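Local coordinates for 2-aminomuconic 6-semialdehyde dehydrogenase (Pseudomonas sp., PDB 7BZV), which probably oxidises 2-aminomuconic 6-semialdehyde to the acid with NAD+ in bacterial 2-aminophenol breakdown, working as a tetramer, at residues 55-60 with 196-201; 270-275 with 304-309; 278-283 with 373-378. All blocks are in the same frame, centred on the assembly; numbering follows the deposited sequence.

Contact 1 of 3, residues 55-60 with 196-201; sequences GEWGRT and VGIPPG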
loop_
_atom_site.group_PDB
_atom_site.type_symbol
_atom_site.label_atom_id
_atom_site.label_comp_id
_atom_site.label_asym_id
_atom_site.label_seq_id
_atom_site.Cartn_x
_atom_site.Cartn_y
_atom_site.Cartn_z
ATOM N N GLY B 55 30.980 -10.722 3.004
ATOM C CA GLY B 55 31.666 -9.728 3.801
ATOM C C GLY B 55 30.805 -8.541 4.191
ATOM O O GLY B 55 29.596 -8.681 4.393
ATOM N N GLU B 56 31.454 -7.375 4.274
ATOM C CA GLU B 56 30.834 -6.130 4.709
ATOM C C GLU B 56 29.514 -5.853 3.992
ATOM O O GLU B 56 28.520 -5.509 4.630
ATOM C CB GLU B 56 31.806 -4.971 4.466
ATOM C CG GLU B 56 31.300 -3.618 4.977
ATOM C CD GLU B 56 32.301 -2.475 4.790
ATOM O OE1 GLU B 56 33.490 -2.744 4.630
ATOM O OE2 GLU B 56 31.901 -1.290 4.814
ATOM N N TRP B 57 29.490 -5.975 2.660
ATOM C CA TRP B 57 28.274 -5.643 1.911
ATOM C C TRP B 57 27.103 -6.522 2.347
ATOM O O TRP B 57 25.963 -6.050 2.458
ATOM C CB TRP B 57 28.527 -5.786 0.409
ATOM C CG TRP B 57 27.444 -5.120 -0.456
ATOM C CD1 TRP B 57 26.577 -5.739 -1.300
ATOM C CD2 TRP B 57 27.145 -3.721 -0.536
ATOM N NE1 TRP B 57 25.741 -4.827 -1.878
ATOM C CE2 TRP B 57 26.090 -3.575 -1.450
ATOM C CE3 TRP B 57 27.687 -2.576 0.058
ATOM C CZ2 TRP B 57 25.556 -2.330 -1.786
ATOM C CZ3 TRP B 57 27.162 -1.341 -0.277
ATOM C CH2 TRP B 57 26.109 -1.225 -1.188
ATOM N N GLY B 58 27.376 -7.802 2.611
ATOM C CA GLY B 58 26.352 -8.737 3.023
ATOM C C GLY B 58 25.806 -8.442 4.387
ATOM O O GLY B 58 24.738 -8.943 4.739
ATOM N N ARG B 59 26.507 -7.631 5.160
ATOM C CA ARG B 59 26.043 -7.248 6.474
ATOM C C ARG B 59 25.462 -5.839 6.509
ATOM O O ARG B 59 25.118 -5.375 7.591
ATOM C CB ARG B 59 27.192 -7.348 7.494
ATOM C CG ARG B 59 27.732 -8.759 7.696
ATOM C CD ARG B 59 28.845 -8.816 8.738
ATOM N NE ARG B 59 29.914 -7.831 8.534
ATOM C CZ ARG B 59 31.068 -8.096 7.924
ATOM N NH1 ARG B 59 31.304 -9.316 7.444
ATOM N NH2 ARG B 59 31.996 -7.147 7.797
ATOM N N THR B 60 25.373 -5.131 5.379
ATOM C CA THR B 60 24.811 -3.780 5.413
ATOM C C THR B 60 23.335 -3.815 5.778
ATOM O O THR B 60 22.595 -4.714 5.376
ATOM C CB THR B 60 24.939 -3.068 4.067
ATOM O OG1 THR B 60 24.300 -3.854 3.058
ATOM C CG2 THR B 60 26.421 -2.828 3.733
ATOM N N VAL B 196 34.148 6.340 -3.163
ATOM C CA VAL B 196 33.336 6.470 -1.958
ATOM C C VAL B 196 33.548 5.308 -1.006
ATOM O O VAL B 196 33.083 5.359 0.138
ATOM C CB VAL B 196 31.833 6.593 -2.268
ATOM C CG1 VAL B 196 31.574 7.793 -3.149
ATOM C CG2 VAL B 196 31.313 5.336 -2.928
ATOM N N GLY B 197 34.189 4.246 -1.461
ATOM C CA GLY B 197 34.525 3.139 -0.601
ATOM C C GLY B 197 33.606 1.946 -0.676
ATOM O O GLY B 197 33.592 1.145 0.263
ATOM N N ILE B 198 32.844 1.793 -1.754
ATOM C CA ILE B 198 32.040 0.589 -1.933
ATOM C C ILE B 198 32.961 -0.622 -1.782
ATOM O O ILE B 198 34.029 -0.666 -2.397
ATOM C CB ILE B 198 31.330 0.605 -3.296
ATOM C CG1 ILE B 198 30.251 1.697 -3.322
ATOM C CG2 ILE B 198 30.776 -0.773 -3.624
ATOM C CD1 ILE B 198 29.015 1.383 -2.482
ATOM N N PRO B 199 32.596 -1.632 -0.995
ATOM C CA PRO B 199 33.505 -2.745 -0.781
ATOM C C PRO B 199 33.890 -3.427 -2.109
ATOM O O PRO B 199 33.063 -3.491 -3.029
ATOM C CB PRO B 199 32.710 -3.687 0.124
ATOM C CG PRO B 199 31.863 -2.756 0.914
ATOM C CD PRO B 199 31.449 -1.683 -0.067
ATOM N N PRO B 200 35.116 -3.905 -2.202
ATOM C CA PRO B 200 35.514 -4.584 -3.453
ATOM C C PRO B 200 34.665 -5.824 -3.688
ATOM O O PRO B 200 34.247 -6.509 -2.748
ATOM C CB PRO B 200 36.998 -4.928 -3.225
ATOM C CG PRO B 200 37.201 -4.876 -1.735
ATOM C CD PRO B 200 36.212 -3.838 -1.223
ATOM N N GLY B 201 34.384 -6.089 -4.957
ATOM C CA GLY B 201 33.506 -7.157 -5.360
ATOM C C GLY B 201 32.049 -6.754 -5.481
ATOM O O GLY B 201 31.280 -7.461 -6.146
#
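The carbonyl oxygen of W57 takes two bonds from one residue: T60 OG1 donates to W57 O at 2.8 Å, and T60 N to the same oxygen at 3.1 Å. The hydroxyl comes in at a C=O...donor angle of 149°, tilted slightly out of the carbonyl plane, and R65 of the following helix reaches T60 OG1 as well. With its carbonyl held in the turn, W57 sends its indole across to residues 196-201. W57 CG lies trans to the backbone N (chi1 -165°), and the six-membered part of the indole is the part that reaches the loop. W57 CE3 meets P199 CD at 3.9 Å, while W57 CZ3 touches the end of the isoleucine chain, I198 CD1, at 4.0 Å; both approach the ring obliquely. The indole N-H points elsewhere, to N172 O. G197, with positive phi, is the C-prime residue of the Schellman motif that ends helix 184-196, and the chain then turns into strand 203-205, completing a beta-alpha-beta crossover from strand 173-177, consistent with the Rossmann-like cofactor-binding part of aldehyde dehydrogenases. W68, on helix 62-78, meets the W57 ring with planes about 55° apart and also touches I198. On the outer side, the extended E56 chain crosses the proline at about a right angle, its carboxylate carbon E56 CD 3.9 Å from P199 CG.

Contact 2 of 3, residues 270-275 with 304-309; sequences KMLDGM and CVALAE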
loop_
_atom_site.group_PDB
_atom_site.type_symbol
_atom_site.label_atom_id
_atom_site.label_comp_id
_atom_site.label_asym_id
_atom_site.label_seq_id
_atom_site.Cartn_x
_atom_site.Cartn_y
_atom_site.Cartn_z
ATOM N N LYS B 270 2.168 23.304 -28.277
ATOM C CA LYS B 270 2.821 22.406 -27.314
ATOM C C LYS B 270 3.114 21.050 -27.946
ATOM O O LYS B 270 4.144 20.417 -27.655
ATOM C CB LYS B 270 1.962 22.223 -26.066
ATOM C CG LYS B 270 1.789 23.462 -25.225
ATOM C CD LYS B 270 0.958 23.079 -23.961
ATOM C CE LYS B 270 0.670 24.273 -23.082
ATOM N NZ LYS B 270 1.951 24.878 -22.714
ATOM N N MET B 271 2.185 20.577 -28.772
ATOM C CA MET B 271 2.335 19.301 -29.451
ATOM C C MET B 271 3.539 19.320 -30.369
ATOM O O MET B 271 4.348 18.385 -30.356
ATOM C CB MET B 271 1.047 18.974 -30.216
ATOM C CG MET B 271 1.124 17.764 -31.129
ATOM S SD MET B 271 1.887 18.014 -32.736
ATOM C CE MET B 271 0.806 19.235 -33.456
ATOM N N LEU B 272 3.719 20.399 -31.123
ATOM C CA LEU B 272 4.866 20.438 -32.014
ATOM C C LEU B 272 6.168 20.399 -31.226
ATOM O O LEU B 272 7.144 19.727 -31.632
ATOM C CB LEU B 272 4.831 21.689 -32.895
ATOM C CG LEU B 272 3.999 21.741 -34.156
ATOM C CD1 LEU B 272 4.304 23.120 -34.781
ATOM C CD2 LEU B 272 4.353 20.622 -35.083
ATOM N N ASP B 273 6.234 21.178 -30.136
ATOM C CA ASP B 273 7.424 21.148 -29.291
ATOM C C ASP B 273 7.704 19.735 -28.794
ATOM O O ASP B 273 8.852 19.267 -28.779
ATOM C CB ASP B 273 7.254 22.050 -28.067
ATOM C CG ASP B 273 7.394 23.511 -28.388
ATOM O OD1 ASP B 273 7.834 23.861 -29.488
ATOM O OD2 ASP B 273 7.046 24.313 -27.515
ATOM N N GLY B 274 6.654 19.073 -28.304
ATOM C CA GLY B 274 6.800 17.732 -27.756
ATOM C C GLY B 274 7.122 16.688 -28.804
ATOM O O GLY B 274 7.962 15.819 -28.581
ATOM N N MET B 275 6.481 16.773 -29.962
ATOM C CA MET B 275 6.731 15.809 -31.029
ATOM C C MET B 275 8.118 15.969 -31.639
ATOM O O MET B 275 8.730 14.964 -32.022
ATOM C CB MET B 275 5.654 15.929 -32.093
ATOM C CG MET B 275 4.287 15.319 -31.661
ATOM S SD MET B 275 4.421 13.611 -31.121
ATOM C CE MET B 275 5.133 12.821 -32.558
ATOM N N CYS B 304 1.979 18.561 -41.228
ATOM C CA CYS B 304 3.107 18.286 -42.110
ATOM C C CYS B 304 3.839 19.566 -42.494
ATOM O O CYS B 304 5.069 19.585 -42.559
ATOM C CB CYS B 304 2.645 17.561 -43.367
ATOM S SG CYS B 304 2.105 15.872 -43.016
ATOM N N VAL B 305 3.104 20.634 -42.762
ATOM C CA VAL B 305 3.746 21.890 -43.153
ATOM C C VAL B 305 4.560 22.444 -41.995
ATOM O O VAL B 305 5.732 22.821 -42.144
ATOM C CB VAL B 305 2.686 22.900 -43.634
ATOM C CG1 VAL B 305 3.288 24.306 -43.796
ATOM C CG2 VAL B 305 1.994 22.403 -44.925
ATOM N N ALA B 306 3.946 22.517 -40.823
ATOM C CA ALA B 306 4.641 23.110 -39.683
ATOM C C ALA B 306 5.806 22.238 -39.255
ATOM O O ALA B 306 6.892 22.738 -38.953
ATOM C CB ALA B 306 3.680 23.327 -38.511
ATOM N N LEU B 307 5.612 20.922 -39.239
ATOM C CA LEU B 307 6.704 20.040 -38.824
ATOM C C LEU B 307 7.887 20.129 -39.779
ATOM O O LEU B 307 9.043 20.119 -39.340
ATOM C CB LEU B 307 6.239 18.588 -38.726
ATOM C CG LEU B 307 7.213 17.617 -38.054
ATOM C CD1 LEU B 307 7.152 17.895 -36.585
ATOM C CD2 LEU B 307 6.841 16.178 -38.331
ATOM N N ALA B 308 7.632 20.225 -41.081
ATOM C CA ALA B 308 8.743 20.374 -42.020
ATOM C C ALA B 308 9.540 21.656 -41.763
ATOM O O ALA B 308 10.774 21.658 -41.867
ATOM C CB ALA B 308 8.224 20.344 -43.457
ATOM N N GLU B 309 8.864 22.765 -41.453
ATOM C CA GLU B 309 9.610 23.975 -41.108
ATOM C C GLU B 309 10.379 23.797 -39.801
ATOM O O GLU B 309 11.553 24.176 -39.708
ATOM C CB GLU B 309 8.670 25.160 -41.013
ATOM C CG GLU B 309 7.957 25.529 -42.285
ATOM C CD GLU B 309 8.877 25.746 -43.494
ATOM O OE1 GLU B 309 10.019 26.192 -43.351
ATOM O OE2 GLU B 309 8.436 25.463 -44.608
#
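L272 reaches across from helix 268-280 and divides its two methyls between neighbouring residues of helix 297-312. One branch, L272 CD1, lies against the methyl A306 CB at 3.8 Å; the other, L272 CD2, meets a branch of the next leucine, L307 CD1, at 4.2 Å. The two leucines set out differently. In L272, CG stands opposite the carbonyl carbon (chi1 -82°) and its CB already heads for the facing helix. L307 starts beside the line between the helices rather than along it, and it is the swing of CG to the position opposite its own backbone N (chi1 -169°) that brings CD1 round to L272, the two side chains passing at a slant. A306 is small enough to let the leucine tip come in close to its helix, and the nearest backbones are those of L272 and L307, whose CA atoms are 7.1 Å apart. Across these two segments the contact is wholly apolar. R310, one turn beyond A306, touches L272 and makes a salt bridge to D273 OD1, tying the same pair of helices together at their polar margin. An adjoining face of helix 268-280 lies on the mixed sheet of this half of the chain, which in this family is the catalytic domain: M271 and M275 both press on strands 258-262 and 418-422, while M271 also touches F303 of helix 297-312.

Contact 3 of 3, residues 278-283 with 373-378; sequences ALFLNS and PTVIAG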
loop_
_atom_site.group_PDB
_atom_site.type_symbol
_atom_site.label_atom_id
_atom_site.label_comp_id
_atom_site.label_asym_id
_atom_site.label_seq_id
_atom_site.Cartn_x
_atom_site.Cartn_y
_atom_site.Cartn_z
ATOM N N ALA B 278 9.977 13.791 -29.300
ATOM C CA ALA B 278 9.592 12.386 -29.452
ATOM C C ALA B 278 10.148 11.789 -30.732
ATOM O O ALA B 278 10.354 10.571 -30.809
ATOM C CB ALA B 278 8.065 12.229 -29.464
ATOM N N LEU B 279 10.345 12.615 -31.754
ATOM C CA LEU B 279 10.891 12.142 -33.017
ATOM C C LEU B 279 12.420 12.183 -33.060
ATOM O O LEU B 279 13.027 11.244 -33.575
ATOM C CB LEU B 279 10.346 12.961 -34.209
ATOM C CG LEU B 279 8.830 12.907 -34.450
ATOM C CD1 LEU B 279 8.375 13.921 -35.489
ATOM C CD2 LEU B 279 8.374 11.518 -34.842
ATOM N N PHE B 280 13.073 13.244 -32.548
ATOM C CA PHE B 280 14.465 13.515 -32.912
ATOM C C PHE B 280 15.391 13.685 -31.714
ATOM O O PHE B 280 16.604 13.800 -31.897
ATOM C CB PHE B 280 14.539 14.765 -33.835
ATOM C CG PHE B 280 13.653 14.675 -35.044
ATOM C CD1 PHE B 280 13.750 13.590 -35.894
ATOM C CD2 PHE B 280 12.705 15.663 -35.319
ATOM C CE1 PHE B 280 12.920 13.475 -36.997
ATOM C CE2 PHE B 280 11.859 15.545 -36.413
ATOM C CZ PHE B 280 11.978 14.455 -37.260
ATOM N N LEU B 281 14.874 13.665 -30.491
ATOM C CA LEU B 281 15.776 13.686 -29.347
ATOM C C LEU B 281 16.757 12.516 -29.427
ATOM O O LEU B 281 16.383 11.398 -29.784
ATOM C CB LEU B 281 14.974 13.620 -28.038
ATOM C CG LEU B 281 15.831 13.767 -26.793
ATOM C CD1 LEU B 281 16.400 15.191 -26.718
ATOM C CD2 LEU B 281 15.041 13.454 -25.492
ATOM N N ASN B 282 18.032 12.776 -29.125
ATOM C CA ASN B 282 19.052 11.718 -29.196
ATOM C C ASN B 282 19.116 11.134 -30.609
ATOM O O ASN B 282 19.420 9.946 -30.808
ATOM C CB ASN B 282 18.763 10.624 -28.146
ATOM C CG ASN B 282 20.012 9.872 -27.696
ATOM O OD1 ASN B 282 21.074 10.461 -27.569
ATOM N ND2 ASN B 282 19.860 8.596 -27.372
ATOM N N SER B 283 18.821 11.972 -31.598
ATOM C CA SER B 283 18.775 11.557 -33.005
ATOM C C SER B 283 17.845 10.373 -33.204
ATOM O O SER B 283 18.094 9.495 -34.033
ATOM C CB SER B 283 20.179 11.260 -33.530
ATOM O OG SER B 283 20.967 12.436 -33.388
ATOM N N PRO B 373 17.472 14.455 -39.887
ATOM C CA PRO B 373 16.119 14.192 -39.373
ATOM C C PRO B 373 15.139 14.068 -40.532
ATOM O O PRO B 373 15.118 14.901 -41.441
ATOM C CB PRO B 373 15.831 15.410 -38.491
ATOM C CG PRO B 373 16.765 16.511 -39.015
ATOM C CD PRO B 373 17.977 15.787 -39.505
ATOM N N THR B 374 14.324 13.014 -40.510
ATOM C CA THR B 374 13.622 12.568 -41.707
ATOM C C THR B 374 12.163 12.291 -41.369
ATOM O O THR B 374 11.841 11.758 -40.299
ATOM C CB THR B 374 14.331 11.337 -42.297
ATOM O OG1 THR B 374 15.675 11.703 -42.647
ATOM C CG2 THR B 374 13.644 10.776 -43.543
ATOM N N VAL B 375 11.280 12.656 -42.287
ATOM C CA VAL B 375 9.864 12.332 -42.157
ATOM C C VAL B 375 9.398 11.765 -43.485
ATOM O O VAL B 375 9.604 12.397 -44.527
ATOM C CB VAL B 375 9.015 13.560 -41.782
ATOM C CG1 VAL B 375 7.566 13.210 -41.933
ATOM C CG2 VAL B 375 9.319 14.010 -40.392
ATOM N N ILE B 376 8.723 10.612 -43.455
ATOM C CA ILE B 376 8.144 10.046 -44.665
ATOM C C ILE B 376 6.633 9.946 -44.527
ATOM O O ILE B 376 6.073 10.018 -43.429
ATOM C CB ILE B 376 8.736 8.662 -45.025
ATOM C CG1 ILE B 376 8.599 7.697 -43.838
ATOM C CG2 ILE B 376 10.200 8.788 -45.435
ATOM C CD1 ILE B 376 8.987 6.237 -44.146
ATOM N N ALA B 377 5.977 9.760 -45.674
ATOM C CA ALA B 377 4.528 9.691 -45.762
ATOM C C ALA B 377 4.146 8.870 -46.985
ATOM O O ALA B 377 4.976 8.563 -47.843
ATOM C CB ALA B 377 3.917 11.093 -45.841
ATOM N N GLY B 378 2.872 8.543 -47.073
ATOM C CA GLY B 378 2.332 7.928 -48.261
ATOM C C GLY B 378 2.205 6.421 -48.213
ATOM O O GLY B 378 1.696 5.835 -49.173
#
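P373 sets its ring against F280, at the point where the last turn of helix 268-280 meets the edge region of the mixed sheet in the part of the aldehyde dehydrogenase fold that corresponds to the catalytic domain. The contact is a CH-pi one: P373 CB sits over one face of the phenyl group, 3.9 Å from its centroid and 17° off the normal. On the opposite face lies L279 CB, 3.5 Å above the plane and over the ring centre, so the ring lies between its own neighbour and the proline, P373 CB being displaced toward the rim. T374 comes next, its CB turned away from the helix, and meets the ring with backbone alone. T374 N approaches obliquely, 3.8 Å from F280 CE1, whereas T374 O lies in the ring plane at the edge, 4.1 Å from F280 CZ. Its hydroxyl, T374 OG1, is engaged by E372 O and G356 N. V375 then brings a methyl back to the ring edge. The same residue pairs through its backbone with L353 and A354 of the neighbouring antiparallel strand, and I311 of helix 297-312 touches F280, P373 and V375 together. An alanine in place of F280 would take away the ring and would probably leave P373 CB without its CH-pi partner and open a gap between the helix end and V375. The torsion of V375 (chi1 169°) puts CG1 opposite the backbone N and leaves the other branch for the phenyl rim, with V375 CG2 4.1 Å from F280 CZ.

How the contacts relate
Contacts 2 and 3 are one continuous apolar core, their centres 11 Å apart, with helix 268-280 supplying a segment to each. L307 is the join: L307 CD2 packs on V375 CG2 and on L279 CD1, each at 3.9 Å. Contact 1 belongs to the other side of the chain's centre, about 46 Å from contact 3 and about 50 Å from contact 2, centre to centre, and touches neither. Contact 3 lies nearest the probable active site. Just after S283 the chain enters the family's Gly-Gln-x-Cys sequence, which carries the catalytic cysteine in relatives. N282 ND2 bonds to the backbone oxygen N154 O; N154 probably corresponds to the asparagine whose side chain helps form the oxyanion hole in relatives.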